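Local coordinates for protein transcriptional regulator (Streptococcus pneumoniae, PDB 2GNP) that probably regulates transcription through a putative sugar-binding domain with a Rossmann-like alpha/beta core, likely responding to a sugar-type effector, at residues N58-F63 / H85-A90; H77-R82 / R111-E116; S68-V73 / N103-E108; I43-A48 / V73-S78; Q223-A228 / V246-T251. One frame throughout, in Å; residues are numbered along the deposited sequence.

Contact 1 (N58-F63 / H85-A90); sequences NMKIGF and HFYPLA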
# COMPACT_ATOMS: atom_id res chain seq x y z
N ASN A 58 12.76 -17.08 6.24
CA ASN A 58 12.12 -17.79 5.12
C ASN A 58 10.95 -17.00 4.47
O ASN A 58 10.37 -17.46 3.49
CB ASN A 58 11.62 -19.18 5.57
CG ASN A 58 12.73 -20.05 6.09
OD1 ASN A 58 13.82 -20.12 5.49
ND2 ASN A 58 12.46 -20.73 7.20
N MSE A 59 10.64 -15.82 4.96
CA MSE A 59 9.45 -15.10 4.46
C MSE A 59 9.64 -14.45 3.09
O MSE A 59 10.76 -14.02 2.76
CB MSE A 59 9.07 -14.07 5.48
CG MSE A 59 8.46 -14.75 6.71
SE MSE A 59 7.65 -13.35 7.61
CE MSE A 59 6.57 -14.35 8.91
N LYS A 60 8.53 -14.41 2.31
CA LYS A 60 8.42 -13.75 1.02
C LYS A 60 7.62 -12.48 1.28
O LYS A 60 6.48 -12.56 1.76
CB LYS A 60 7.70 -14.68 0.03
CG LYS A 60 8.53 -15.93 -0.29
CD LYS A 60 7.79 -16.81 -1.28
CE LYS A 60 8.12 -16.37 -2.68
NZ LYS A 60 7.68 -17.41 -3.65
N ILE A 61 8.25 -11.33 0.97
CA ILE A 61 7.68 -10.06 1.36
C ILE A 61 7.55 -9.17 0.12
O ILE A 61 8.56 -8.94 -0.56
CB ILE A 61 8.54 -9.37 2.48
CG1 ILE A 61 8.66 -10.25 3.74
CG2 ILE A 61 8.00 -7.99 2.81
CD1 ILE A 61 9.84 -9.87 4.69
N GLY A 62 6.33 -8.69 -0.15
CA GLY A 62 6.08 -7.74 -1.29
C GLY A 62 6.02 -6.28 -0.83
O GLY A 62 5.48 -6.00 0.22
N PHE A 63 6.57 -5.36 -1.63
CA PHE A 63 6.47 -3.92 -1.32
C PHE A 63 5.77 -3.22 -2.47
O PHE A 63 5.99 -3.61 -3.64
CB PHE A 63 7.86 -3.29 -1.21
CG PHE A 63 8.31 -3.12 0.22
CD1 PHE A 63 8.53 -4.24 0.99
CD2 PHE A 63 8.39 -1.86 0.81
CE1 PHE A 63 8.90 -4.11 2.33
CE2 PHE A 63 8.76 -1.71 2.18
CZ PHE A 63 9.02 -2.85 2.91
N HIS A 85 13.00 -13.11 1.13
CA HIS A 85 13.01 -12.71 -0.28
C HIS A 85 12.06 -11.52 -0.42
O HIS A 85 10.95 -11.58 0.13
CB HIS A 85 12.48 -13.84 -1.18
CG HIS A 85 13.27 -15.11 -1.06
ND1 HIS A 85 14.13 -15.54 -2.04
CD2 HIS A 85 13.35 -16.02 -0.06
CE1 HIS A 85 14.71 -16.67 -1.66
NE2 HIS A 85 14.26 -16.98 -0.45
N PHE A 86 12.48 -10.47 -1.14
CA PHE A 86 11.66 -9.25 -1.34
C PHE A 86 11.25 -9.19 -2.81
O PHE A 86 12.09 -9.43 -3.68
CB PHE A 86 12.53 -8.01 -1.01
CG PHE A 86 12.79 -7.87 0.49
CD1 PHE A 86 14.04 -8.22 1.04
CD2 PHE A 86 11.75 -7.52 1.34
CE1 PHE A 86 14.20 -8.20 2.42
CE2 PHE A 86 11.94 -7.38 2.72
CZ PHE A 86 13.17 -7.73 3.26
N TYR A 87 10.00 -8.78 -3.05
CA TYR A 87 9.38 -8.76 -4.40
C TYR A 87 8.66 -7.41 -4.53
O TYR A 87 8.26 -6.81 -3.53
CB TYR A 87 8.33 -9.86 -4.55
CG TYR A 87 8.90 -11.24 -4.34
CD1 TYR A 87 8.91 -11.77 -3.06
CD2 TYR A 87 9.45 -11.97 -5.40
CE1 TYR A 87 9.47 -13.06 -2.81
CE2 TYR A 87 9.99 -13.26 -5.17
CZ TYR A 87 9.99 -13.75 -3.86
OH TYR A 87 10.55 -15.00 -3.62
N PRO A 88 8.49 -6.93 -5.78
CA PRO A 88 7.63 -5.76 -6.05
C PRO A 88 6.20 -6.22 -6.21
O PRO A 88 5.94 -7.25 -6.87
CB PRO A 88 8.18 -5.22 -7.41
CG PRO A 88 8.69 -6.52 -8.18
CD PRO A 88 9.18 -7.45 -6.96
N LEU A 89 5.28 -5.47 -5.61
CA LEU A 89 3.84 -5.70 -5.80
C LEU A 89 3.34 -4.94 -7.05
O LEU A 89 2.31 -5.32 -7.66
CB LEU A 89 3.03 -5.24 -4.61
CG LEU A 89 3.34 -6.06 -3.32
CD1 LEU A 89 2.70 -5.25 -2.19
CD2 LEU A 89 2.78 -7.50 -3.44
N ALA A 90 4.03 -3.88 -7.39
CA ALA A 90 3.63 -2.97 -8.44
C ALA A 90 4.76 -1.94 -8.59
O ALA A 90 5.39 -1.56 -7.58
CB ALA A 90 2.31 -2.27 -8.05

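Contact 2 (H77-R82 / R111-E116); sequences HSKSVR and RKFHGE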
# COMPACT_ATOMS: atom_id res chain seq x y z
N HIS A 77 15.17 -1.02 11.94
CA HIS A 77 16.45 -1.60 12.39
C HIS A 77 16.72 -2.92 11.71
O HIS A 77 15.80 -3.76 11.56
CB HIS A 77 16.51 -1.80 13.92
CG HIS A 77 17.91 -1.98 14.42
ND1 HIS A 77 18.52 -3.22 14.53
CD2 HIS A 77 18.85 -1.07 14.77
CE1 HIS A 77 19.77 -3.06 14.92
NE2 HIS A 77 19.99 -1.77 15.09
N SER A 78 17.98 -3.14 11.33
CA SER A 78 18.38 -4.44 10.76
C SER A 78 18.08 -5.63 11.69
O SER A 78 17.93 -5.46 12.92
CB SER A 78 19.89 -4.43 10.44
OG SER A 78 20.62 -4.37 11.66
N LYS A 79 17.97 -6.81 11.13
CA LYS A 79 17.76 -8.06 11.90
C LYS A 79 18.36 -9.23 11.16
O LYS A 79 18.28 -9.31 9.93
CB LYS A 79 16.25 -8.26 12.11
CG LYS A 79 15.76 -9.47 12.91
CD LYS A 79 14.19 -9.55 12.71
CE LYS A 79 13.51 -10.33 13.80
NZ LYS A 79 12.02 -10.32 13.60
N SER A 80 19.02 -10.16 11.88
CA SER A 80 19.64 -11.29 11.19
C SER A 80 18.69 -12.43 10.86
O SER A 80 18.59 -13.39 11.64
CB SER A 80 20.87 -11.87 11.95
OG SER A 80 21.81 -10.82 12.20
N VAL A 81 18.01 -12.35 9.71
CA VAL A 81 17.11 -13.42 9.31
C VAL A 81 17.70 -14.13 8.09
O VAL A 81 18.52 -13.54 7.38
CB VAL A 81 15.67 -12.83 9.04
CG1 VAL A 81 14.92 -12.50 10.32
CG2 VAL A 81 15.79 -11.50 8.23
N ARG A 82 17.34 -15.39 7.89
CA ARG A 82 17.85 -16.23 6.82
C ARG A 82 16.74 -16.37 5.79
O ARG A 82 15.54 -16.48 6.14
CB ARG A 82 18.10 -17.67 7.30
CG ARG A 82 19.16 -17.96 8.36
CD ARG A 82 18.75 -19.30 9.01
NE ARG A 82 19.81 -20.30 9.18
CZ ARG A 82 20.63 -20.36 10.24
NH1 ARG A 82 20.50 -19.45 11.20
NH2 ARG A 82 21.58 -21.31 10.33
N ARG A 111 19.32 -4.62 2.24
CA ARG A 111 20.49 -4.26 3.04
C ARG A 111 20.29 -4.54 4.52
O ARG A 111 21.24 -4.95 5.21
CB ARG A 111 20.87 -2.79 2.82
CG ARG A 111 21.32 -2.49 1.40
CD ARG A 111 21.76 -1.03 1.31
NE ARG A 111 23.01 -0.84 2.04
CZ ARG A 111 23.46 0.35 2.47
NH1 ARG A 111 22.75 1.46 2.28
NH2 ARG A 111 24.63 0.41 3.11
N LYS A 112 19.06 -4.32 5.00
CA LYS A 112 18.80 -4.40 6.43
C LYS A 112 18.44 -5.82 6.86
O LYS A 112 18.62 -6.17 8.01
CB LYS A 112 17.73 -3.40 6.82
CG LYS A 112 18.35 -2.00 6.87
CD LYS A 112 17.44 -0.97 7.38
CE LYS A 112 18.16 0.36 7.69
NZ LYS A 112 17.10 1.37 7.89
N PHE A 113 17.94 -6.64 5.93
CA PHE A 113 17.47 -7.97 6.27
C PHE A 113 18.18 -9.09 5.48
O PHE A 113 17.79 -10.26 5.54
CB PHE A 113 15.93 -8.03 6.10
CG PHE A 113 15.22 -7.15 7.08
CD1 PHE A 113 14.88 -7.63 8.37
CD2 PHE A 113 14.91 -5.84 6.74
CE1 PHE A 113 14.24 -6.76 9.28
CE2 PHE A 113 14.32 -4.95 7.62
CZ PHE A 113 13.95 -5.40 8.91
N HIS A 114 19.22 -8.67 4.76
CA HIS A 114 20.05 -9.48 3.91
C HIS A 114 19.22 -10.41 3.08
O HIS A 114 19.45 -11.62 3.05
CB HIS A 114 21.08 -10.25 4.71
CG HIS A 114 22.23 -9.39 5.10
ND1 HIS A 114 23.31 -9.18 4.27
CD2 HIS A 114 22.41 -8.60 6.19
CE1 HIS A 114 24.15 -8.34 4.86
NE2 HIS A 114 23.63 -7.97 6.01
N GLY A 115 18.27 -9.84 2.37
CA GLY A 115 17.38 -10.70 1.57
C GLY A 115 17.75 -10.71 0.09
O GLY A 115 18.51 -9.85 -0.41
N GLU A 116 17.17 -11.66 -0.62
CA GLU A 116 17.37 -11.81 -2.02
C GLU A 116 16.23 -11.00 -2.67
O GLU A 116 15.15 -10.97 -2.08
CB GLU A 116 17.31 -13.29 -2.35
CG GLU A 116 18.10 -13.61 -3.57
CD GLU A 116 18.06 -15.11 -4.00
OE1 GLU A 116 17.88 -16.04 -3.14
OE2 GLU A 116 18.25 -15.29 -5.20
O HOH W 1 17.55 -13.18 4.66

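Contact 3 (S68-V73 / N103-E108); sequences SLSNLV and NTLIYE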
# COMPACT_ATOMS: atom_id res chain seq x y z
N SER A 68 5.28 7.08 2.40
CA SER A 68 5.07 6.38 3.67
C SER A 68 6.02 5.19 3.82
O SER A 68 6.61 4.97 4.88
CB SER A 68 3.61 5.87 3.79
OG SER A 68 2.71 6.96 4.04
N LEU A 69 6.23 4.48 2.71
CA LEU A 69 7.08 3.29 2.80
C LEU A 69 8.53 3.71 2.94
O LEU A 69 9.29 3.13 3.73
CB LEU A 69 6.85 2.39 1.58
CG LEU A 69 5.47 1.77 1.56
CD1 LEU A 69 5.45 0.58 0.59
CD2 LEU A 69 4.88 1.50 2.95
N SER A 70 8.93 4.70 2.14
CA SER A 70 10.33 5.17 2.21
C SER A 70 10.64 5.63 3.64
O SER A 70 11.69 5.32 4.21
CB SER A 70 10.57 6.27 1.20
OG SER A 70 11.91 6.76 1.33
N ASN A 71 9.69 6.34 4.23
CA ASN A 71 9.88 6.87 5.59
C ASN A 71 10.03 5.75 6.63
O ASN A 71 10.77 5.87 7.60
CB ASN A 71 8.73 7.82 5.94
CG ASN A 71 8.74 9.13 5.12
OD1 ASN A 71 9.75 9.54 4.47
ND2 ASN A 71 7.62 9.84 5.18
N LEU A 72 9.32 4.63 6.45
CA LEU A 72 9.47 3.58 7.43
C LEU A 72 10.77 2.84 7.18
O LEU A 72 11.46 2.51 8.14
CB LEU A 72 8.23 2.68 7.47
CG LEU A 72 8.10 1.36 6.76
CD1 LEU A 72 9.12 0.28 7.24
CD2 LEU A 72 6.61 0.85 6.87
N VAL A 73 11.09 2.60 5.90
CA VAL A 73 12.33 1.90 5.56
C VAL A 73 13.56 2.64 6.14
O VAL A 73 14.49 2.03 6.66
CB VAL A 73 12.48 1.67 4.03
CG1 VAL A 73 13.87 1.06 3.77
CG2 VAL A 73 11.41 0.66 3.58
N ASN A 103 11.79 -0.38 -6.53
CA ASN A 103 13.08 -1.10 -6.60
C ASN A 103 14.08 -0.52 -5.60
O ASN A 103 14.89 -1.27 -5.04
CB ASN A 103 13.66 -1.02 -8.00
CG ASN A 103 12.86 -1.83 -8.99
OD1 ASN A 103 12.10 -2.75 -8.64
ND2 ASN A 103 13.05 -1.51 -10.28
N THR A 104 14.04 0.79 -5.38
CA THR A 104 14.82 1.41 -4.31
C THR A 104 14.48 0.85 -2.92
O THR A 104 15.37 0.55 -2.11
CB THR A 104 14.73 2.94 -4.27
OG1 THR A 104 15.20 3.46 -5.51
CG2 THR A 104 15.62 3.50 -3.12
N LEU A 105 13.19 0.75 -2.65
CA LEU A 105 12.76 0.25 -1.34
C LEU A 105 13.17 -1.18 -1.18
O LEU A 105 13.61 -1.58 -0.12
CB LEU A 105 11.23 0.38 -1.21
CG LEU A 105 10.68 1.80 -1.28
CD1 LEU A 105 9.15 1.80 -1.28
CD2 LEU A 105 11.31 2.68 -0.15
N ILE A 106 12.91 -2.02 -2.19
CA ILE A 106 13.38 -3.42 -2.08
C ILE A 106 14.91 -3.49 -1.81
O ILE A 106 15.35 -4.21 -0.91
CB ILE A 106 13.04 -4.12 -3.40
CG1 ILE A 106 11.52 -4.35 -3.47
CG2 ILE A 106 13.79 -5.43 -3.59
CD1 ILE A 106 11.04 -4.78 -4.88
N TYR A 107 15.71 -2.75 -2.56
CA TYR A 107 17.17 -2.73 -2.31
C TYR A 107 17.51 -2.34 -0.85
O TYR A 107 18.33 -3.05 -0.17
CB TYR A 107 17.87 -1.77 -3.29
CG TYR A 107 19.36 -1.79 -3.00
CD1 TYR A 107 20.08 -2.97 -3.14
CD2 TYR A 107 20.01 -0.64 -2.54
CE1 TYR A 107 21.44 -3.02 -2.87
CE2 TYR A 107 21.39 -0.67 -2.27
CZ TYR A 107 22.08 -1.87 -2.42
OH TYR A 107 23.44 -1.92 -2.13
N GLU A 108 16.87 -1.27 -0.38
CA GLU A 108 17.16 -0.78 0.99
C GLU A 108 16.79 -1.83 2.03
O GLU A 108 17.52 -2.03 3.03
CB GLU A 108 16.53 0.57 1.27
CG GLU A 108 17.13 1.66 0.37
CD GLU A 108 18.62 1.96 0.58
OE1 GLU A 108 19.27 1.48 1.56
OE2 GLU A 108 19.16 2.73 -0.24

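Contact 4 (I43-A48 / V73-S78); sequences ISQVAA and VDLIHS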
# COMPACT_ATOMS: atom_id res chain seq x y z
N ILE A 43 4.65 8.15 13.18
CA ILE A 43 3.93 7.10 12.46
C ILE A 43 4.97 6.14 11.89
O ILE A 43 4.83 4.93 12.02
CB ILE A 43 3.03 7.70 11.35
CG1 ILE A 43 1.85 8.48 11.97
CG2 ILE A 43 2.52 6.59 10.41
CD1 ILE A 43 1.09 9.31 10.97
N SER A 44 6.00 6.69 11.29
CA SER A 44 7.05 5.87 10.66
C SER A 44 7.76 4.98 11.64
O SER A 44 8.13 3.84 11.29
CB SER A 44 8.07 6.73 9.90
OG SER A 44 7.48 7.43 8.86
N GLN A 45 8.02 5.46 12.87
CA GLN A 45 8.73 4.63 13.85
C GLN A 45 7.87 3.46 14.32
O GLN A 45 8.34 2.36 14.54
CB GLN A 45 9.18 5.51 15.05
CG GLN A 45 10.02 4.78 16.02
CD GLN A 45 11.32 4.25 15.39
OE1 GLN A 45 11.56 3.05 15.37
NE2 GLN A 45 12.13 5.15 14.84
N VAL A 46 6.57 3.73 14.51
CA VAL A 46 5.65 2.70 14.95
C VAL A 46 5.64 1.63 13.85
O VAL A 46 5.84 0.43 14.13
CB VAL A 46 4.28 3.26 15.21
CG1 VAL A 46 3.23 2.12 15.33
CG2 VAL A 46 4.32 4.16 16.51
N ALA A 47 5.56 2.11 12.61
CA ALA A 47 5.41 1.21 11.43
C ALA A 47 6.66 0.37 11.29
O ALA A 47 6.59 -0.83 11.03
CB ALA A 47 5.13 2.00 10.17
N ALA A 48 7.82 1.02 11.48
CA ALA A 48 9.09 0.33 11.39
C ALA A 48 9.20 -0.78 12.42
O ALA A 48 9.57 -1.91 12.08
CB ALA A 48 10.30 1.32 11.54
N VAL A 73 11.09 2.60 5.90
CA VAL A 73 12.33 1.90 5.56
C VAL A 73 13.56 2.64 6.14
O VAL A 73 14.49 2.03 6.66
CB VAL A 73 12.48 1.67 4.03
CG1 VAL A 73 13.87 1.06 3.77
CG2 VAL A 73 11.41 0.66 3.58
N ASP A 74 13.54 3.95 6.06
CA ASP A 74 14.67 4.76 6.61
C ASP A 74 14.90 4.43 8.10
O ASP A 74 16.06 4.39 8.61
CB ASP A 74 14.34 6.24 6.51
CG ASP A 74 14.54 6.81 5.12
OD1 ASP A 74 15.09 6.16 4.23
OD2 ASP A 74 14.14 8.00 4.94
N LEU A 75 13.80 4.20 8.84
CA LEU A 75 13.92 3.99 10.30
C LEU A 75 14.10 2.59 10.79
O LEU A 75 14.57 2.36 11.94
CB LEU A 75 12.73 4.60 11.03
CG LEU A 75 12.44 6.07 10.77
CD1 LEU A 75 11.27 6.49 11.64
CD2 LEU A 75 13.68 6.97 11.05
N ILE A 76 13.72 1.59 9.97
CA ILE A 76 13.67 0.26 10.49
C ILE A 76 15.08 -0.27 10.84
O ILE A 76 16.05 0.00 10.08
CB ILE A 76 12.94 -0.70 9.49
CG1 ILE A 76 12.57 -2.03 10.16
CG2 ILE A 76 13.79 -0.93 8.22
CD1 ILE A 76 11.57 -2.85 9.31
N HIS A 77 15.17 -1.02 11.94
CA HIS A 77 16.45 -1.60 12.39
C HIS A 77 16.72 -2.92 11.71
O HIS A 77 15.80 -3.76 11.56
CB HIS A 77 16.51 -1.80 13.92
CG HIS A 77 17.91 -1.98 14.42
ND1 HIS A 77 18.52 -3.22 14.53
CD2 HIS A 77 18.85 -1.07 14.77
CE1 HIS A 77 19.77 -3.06 14.92
NE2 HIS A 77 19.99 -1.77 15.09
N SER A 78 17.98 -3.14 11.33
CA SER A 78 18.38 -4.44 10.76
C SER A 78 18.08 -5.63 11.69
O SER A 78 17.93 -5.46 12.92
CB SER A 78 19.89 -4.43 10.44
OG SER A 78 20.62 -4.37 11.66

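Contact 5 (Q223-A228 / V246-T251); sequences QSLAVA and VNHLIT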
# COMPACT_ATOMS: atom_id res chain seq x y z
N GLN A 223 -0.33 -11.47 6.01
CA GLN A 223 -0.15 -10.22 6.75
C GLN A 223 0.05 -9.09 5.74
O GLN A 223 1.02 -9.09 5.03
CB GLN A 223 1.03 -10.31 7.72
CG GLN A 223 0.83 -11.23 8.96
CD GLN A 223 -0.42 -10.90 9.68
OE1 GLN A 223 -0.81 -9.72 9.76
NE2 GLN A 223 -1.08 -11.94 10.22
N SER A 224 -0.92 -8.20 5.64
CA SER A 224 -0.80 -7.09 4.68
C SER A 224 -0.91 -5.80 5.45
O SER A 224 -1.94 -5.50 6.07
CB SER A 224 -1.88 -7.16 3.60
OG SER A 224 -3.17 -7.36 4.19
N LEU A 225 0.14 -5.03 5.37
CA LEU A 225 0.30 -3.84 6.22
C LEU A 225 0.19 -2.64 5.33
O LEU A 225 1.05 -2.45 4.44
CB LEU A 225 1.67 -3.85 6.89
CG LEU A 225 2.19 -2.60 7.62
CD1 LEU A 225 1.20 -2.29 8.77
CD2 LEU A 225 3.65 -2.84 8.21
N ALA A 226 -0.81 -1.78 5.58
CA ALA A 226 -0.88 -0.51 4.90
C ALA A 226 -0.53 0.60 5.90
O ALA A 226 -1.03 0.57 7.02
CB ALA A 226 -2.28 -0.27 4.32
N VAL A 227 0.31 1.55 5.49
CA VAL A 227 0.57 2.73 6.31
C VAL A 227 0.07 3.95 5.55
O VAL A 227 0.52 4.21 4.39
CB VAL A 227 2.10 2.85 6.57
CG1 VAL A 227 2.36 4.04 7.51
CG2 VAL A 227 2.63 1.55 7.15
N ALA A 228 -0.89 4.66 6.14
CA ALA A 228 -1.57 5.71 5.35
C ALA A 228 -2.32 6.66 6.27
O ALA A 228 -3.03 6.21 7.18
CB ALA A 228 -2.56 5.04 4.32
N VAL A 246 -6.58 -4.94 2.86
CA VAL A 246 -5.47 -5.32 3.73
C VAL A 246 -6.02 -5.68 5.10
O VAL A 246 -7.19 -5.42 5.43
CB VAL A 246 -4.44 -4.13 3.89
CG1 VAL A 246 -3.92 -3.66 2.49
CG2 VAL A 246 -5.15 -3.02 4.60
N ASN A 247 -5.20 -6.32 5.89
CA ASN A 247 -5.61 -6.79 7.24
C ASN A 247 -4.89 -6.13 8.38
O ASN A 247 -5.10 -6.52 9.51
CB ASN A 247 -5.61 -8.33 7.36
CG ASN A 247 -4.28 -8.94 7.09
OD1 ASN A 247 -3.24 -8.34 7.37
ND2 ASN A 247 -4.29 -10.12 6.43
N HIS A 248 -4.00 -5.17 8.08
CA HIS A 248 -3.29 -4.43 9.13
C HIS A 248 -3.08 -3.00 8.69
O HIS A 248 -2.49 -2.75 7.61
CB HIS A 248 -1.94 -5.09 9.37
CG HIS A 248 -1.22 -4.62 10.62
ND1 HIS A 248 -0.27 -5.40 11.24
CD2 HIS A 248 -1.31 -3.47 11.34
CE1 HIS A 248 0.21 -4.75 12.30
NE2 HIS A 248 -0.41 -3.58 12.39
N LEU A 249 -3.59 -2.08 9.48
CA LEU A 249 -3.53 -0.68 9.11
C LEU A 249 -2.81 0.09 10.22
O LEU A 249 -2.97 -0.21 11.37
CB LEU A 249 -4.96 -0.11 8.91
CG LEU A 249 -5.07 1.42 8.62
CD1 LEU A 249 -4.40 1.86 7.31
CD2 LEU A 249 -6.52 1.97 8.71
N ILE A 250 -1.90 0.98 9.82
CA ILE A 250 -1.32 1.99 10.70
C ILE A 250 -1.74 3.37 10.16
O ILE A 250 -1.47 3.74 9.01
CB ILE A 250 0.16 1.87 10.72
CG1 ILE A 250 0.52 0.45 11.19
CG2 ILE A 250 0.71 2.90 11.73
CD1 ILE A 250 2.04 0.21 11.46
N THR A 251 -2.42 4.14 11.01
CA THR A 251 -2.86 5.49 10.63
C THR A 251 -2.87 6.34 11.90
O THR A 251 -2.42 5.88 12.95
CB THR A 251 -4.26 5.47 10.00
OG1 THR A 251 -4.59 6.71 9.37
CG2 THR A 251 -5.32 5.12 11.06
O HOH W 2 -2.95 -8.54 10.32

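Contact 1 (N58-F63 / H85-A90)
Ile-61 O sits at the edge of the Tyr-87 ring, near its plane and 3.8 Å from Tyr-87 CD1, whereas Lys-60 CE comes at the same ring obliquely, 3.6 Å from Tyr-87 CE1. On the other face of the sheet, Phe-86 is also met obliquely: Ile-61 CD1 stands 3.8 Å from Phe-86 CE2, the two side chains lying side by side and pointing the same way. A looser approach, 4.5 Å, joins Phe-63 CE1 to that CE2. Parallel register runs from Lys-60 with His-85 to Phe-63 with Pro-88. The strand axes come within 4.6 Å and cross at -31°, as neighbouring strands do in the Rossmann-like beta-alpha-beta unit formed here by strand 60-63, helix 67-75 and strand 85-88. Five backbone hydrogen bonds join the segments; in the last, Leu-89 N reaches Phe-63 O over 2.8 Å from a position tilted 35° from the carbonyl plane. Leu-89 then lays CD1 3.7 Å from Gly-62 C. A bend at chi3 (87°) turns CE of Lys-60, and NZ beyond it forms a salt bridge with Asp-150 and a hydrogen bond with Ser-147. Met-109 of helix 102-113 touches both Phe-63 and Phe-86.

Contact 2 (H77-R82 / R111-E116)
Lys-79 N donates to Lys-112 O over 3.3 Å, a long but fairly straight bond (156° at the hydrogen) that brings the irregular 77-82 backbone against the last turn of helix 102-113, with the CA atoms of Ser-78 and Lys-112 just 4.4 Å apart. The loop belongs to the beta-alpha-beta crossover of a Rossmann-like sheet: it carries the chain from helix 67-75 back toward strand 85-88. Phe-113 has the largest share of the contact, 88 Å². Val-81 lies alongside it, pointing the same way, and its CG2 meets the ring in plane at the edge, 4.0 Å from Phe-113 CD1. This methyl occupies the crowded position between the backbone N and the carbonyl carbon, from which it also reaches Phe-113 O at 3.6 Å. Lys-79 CB approaches the ring obliquely, 3.8 Å from Phe-113 CE1. The His-77 carbonyl comes obliquely as well, its O 3.6 Å from Phe-113 CZ. Beyond these contacts the two lysines send their ammonium groups to main-chain oxygens: Lys-79 NZ to those of Arg-52 and Ile-55, Lys-112 NZ to those of Val-73 and Ile-76. The helix gives way at His-114, whose phi is positive (44°), while on the loop side Ser-80 is the centre of an inverse gamma turn. Where the two segments leave these turns a water lies between them, placed to donate to Val-81 O or His-114 O, 2.9 Å from each oxygen, though both bonds need not hold at once.

Contact 3 (S68-V73 / N103-E108)
Leu-105 points its CB toward helix 67-75 and can be followed outward from there. CG stands anti to the carbonyl carbon (chi1 -62°), and from this branch point the two methyls part to do the touching. CD1 goes to Leu-69, resting 3.7 Å from Leu-69 CB. CD2 presses on the next residue: it lies 3.6 Å from Ser-70 CA and 3.9 Å from Ser-70 CB, so it meets the helix backbone itself as well as a side chain. A more distant approach, 4.2 Å, links the same Leu-105 CD2 to Val-73 CG2. One turn further along, Val-73 and Glu-108 cross at about a right angle. Val-73 holds CG1 anti to its backbone N (chi1 175°), and that methyl touches Glu-108 CB at 3.7 Å. Only the aliphatic root of the glutamate takes part, since its end leads away from helix 67-75; OE1 makes a weak, long ion pair with Arg-111. The polar tip of Ser-70 is engaged just as loosely, through a weak hydrogen bond from OG to Lys-99 O. With axes 10.4 Å apart at closest and only 17° between their directions, the helices run nearly parallel, yet the buried area is modest, 206 Å². Phe-63 of strand 60-63 is touched by Leu-69, Val-73 and Leu-105 alike and so packs against both helices. Two near-parallel crossover helices on one face of the parallel part of the sheet, each following its strand, are the hallmark of a Rossmann-like alpha/beta fold.

Contact 4 (I43-A48 / V73-S78)
Leu-75 carries CG anti to its carbonyl carbon (chi1 -55°) and extends on to CD1 (chi2 -177°), which lands on helix 36-54 between Ser-44 and Gln-45. That methyl lies 3.7 Å from Ser-44 CB. Gln-45 bends at chi2 (61°), and its amide folds back so that NE2 comes 3.6 Å from Leu-75 CD1 and 3.9 Å from Leu-75 CB. The side of the leucine is thus lined by a polar group making van der Waals contact. Ser-44 turns its hydroxyl elsewhere, to a hydrogen bond with Ser-40 O. One turn along, Ala-48 points its CB toward the chain leaving helix 67-75. It meets Ile-76 CA at 3.7 Å and Leu-75 CB at 4.1 Å, an approach that the small side chain permits. Ile-76 answers with its longer branch, placing CD1 3.5 Å from Ala-48 O. Leu-75 and Ile-76 thus both touch helix 36-54, Leu-75 at the partly exposed margin and Ile-76 on the buried side. Ile-76 continues inward to Leu-51 of helix 36-54 and to Met-109 and Phe-113 of helix 102-113, so this residue, just after helix 67-75, packs between helices 36-54 and 102-113, while Val-46 and Ile-43 of helix 36-54 pack on strand 24-28.

Contact 5 (Q223-A228 / V246-T251)
Leu-225 sets its CD1 methyl over one face of the His-248 imidazole, 3.9 Å from the ring centroid and 18° off the normal, a CH-pi contact between partners in the parallel pairing. The same CD1 lies 3.7 Å from Ile-250 CG1, where the leucine and isoleucine cross obliquely, so one methyl serves two residues on this face. On the other face Ala-226 CB meets Leu-249 CD1 at 4.2 Å and, from the loop before the strand, Val-246 CG2 at 4.0 Å. Before the regular pairing begins, Ser-224 and Asn-247 clasp each other. Ser-224 N donates almost straight (177°) to Asn-247 OD1 over 2.9 Å, from a position tilted 35° out of the amide's carbonyl plane, and Asn-247 N returns a bond to Ser-224 OG at 2.8 Å. Gln-223 crosses Asn-247 at about a right angle and sends NE2 on to Glu-23. At the far end Thr-251 OG1 donates to Ala-228 O over 2.7 Å. In between, Ala-226 and Ala-228 bond through the backbone with His-248 and Ile-250. Helix 234-242 connects the two strands, a beta-alpha-beta unit. Strand 153-160 adjoins 223-227 and strand 24-28 adjoins 248-252, with Glu-26 binding His-248 NE2; helix 36-54 packs on Val-227, His-248 and Ile-250, and helix 234-242 on Val-246, Leu-249 and Thr-251.

Overall arrangement
Contacts 1 and 5 are separate parallel strand pairs of one sheet, their centres about 15 Å apart and their nearest atoms about 7 Å apart, bridged by strand 153-160. Contacts 3 and 4 overlay the sheet and share Val-73; with centres about 10 Å apart, they place helix 67-75 between helices 102-113 and 36-54. Phe-63 CE2 of contact 1 meets Val-73 CG2 at 3.8 Å, and Ala-47 CA of contact 4 lies 3.5 Å from Ile-250 CD1 of contact 5. Contact 2 lies at the surface, its centre about 21 Å from the centre of the chain, and is tied to contact 4 by Lys-112 NZ, 2.8 Å from Ile-76 O, a probable hydrogen bond. No ligand lies among the atoms of these contacts, and they do not locate the presumed sugar site.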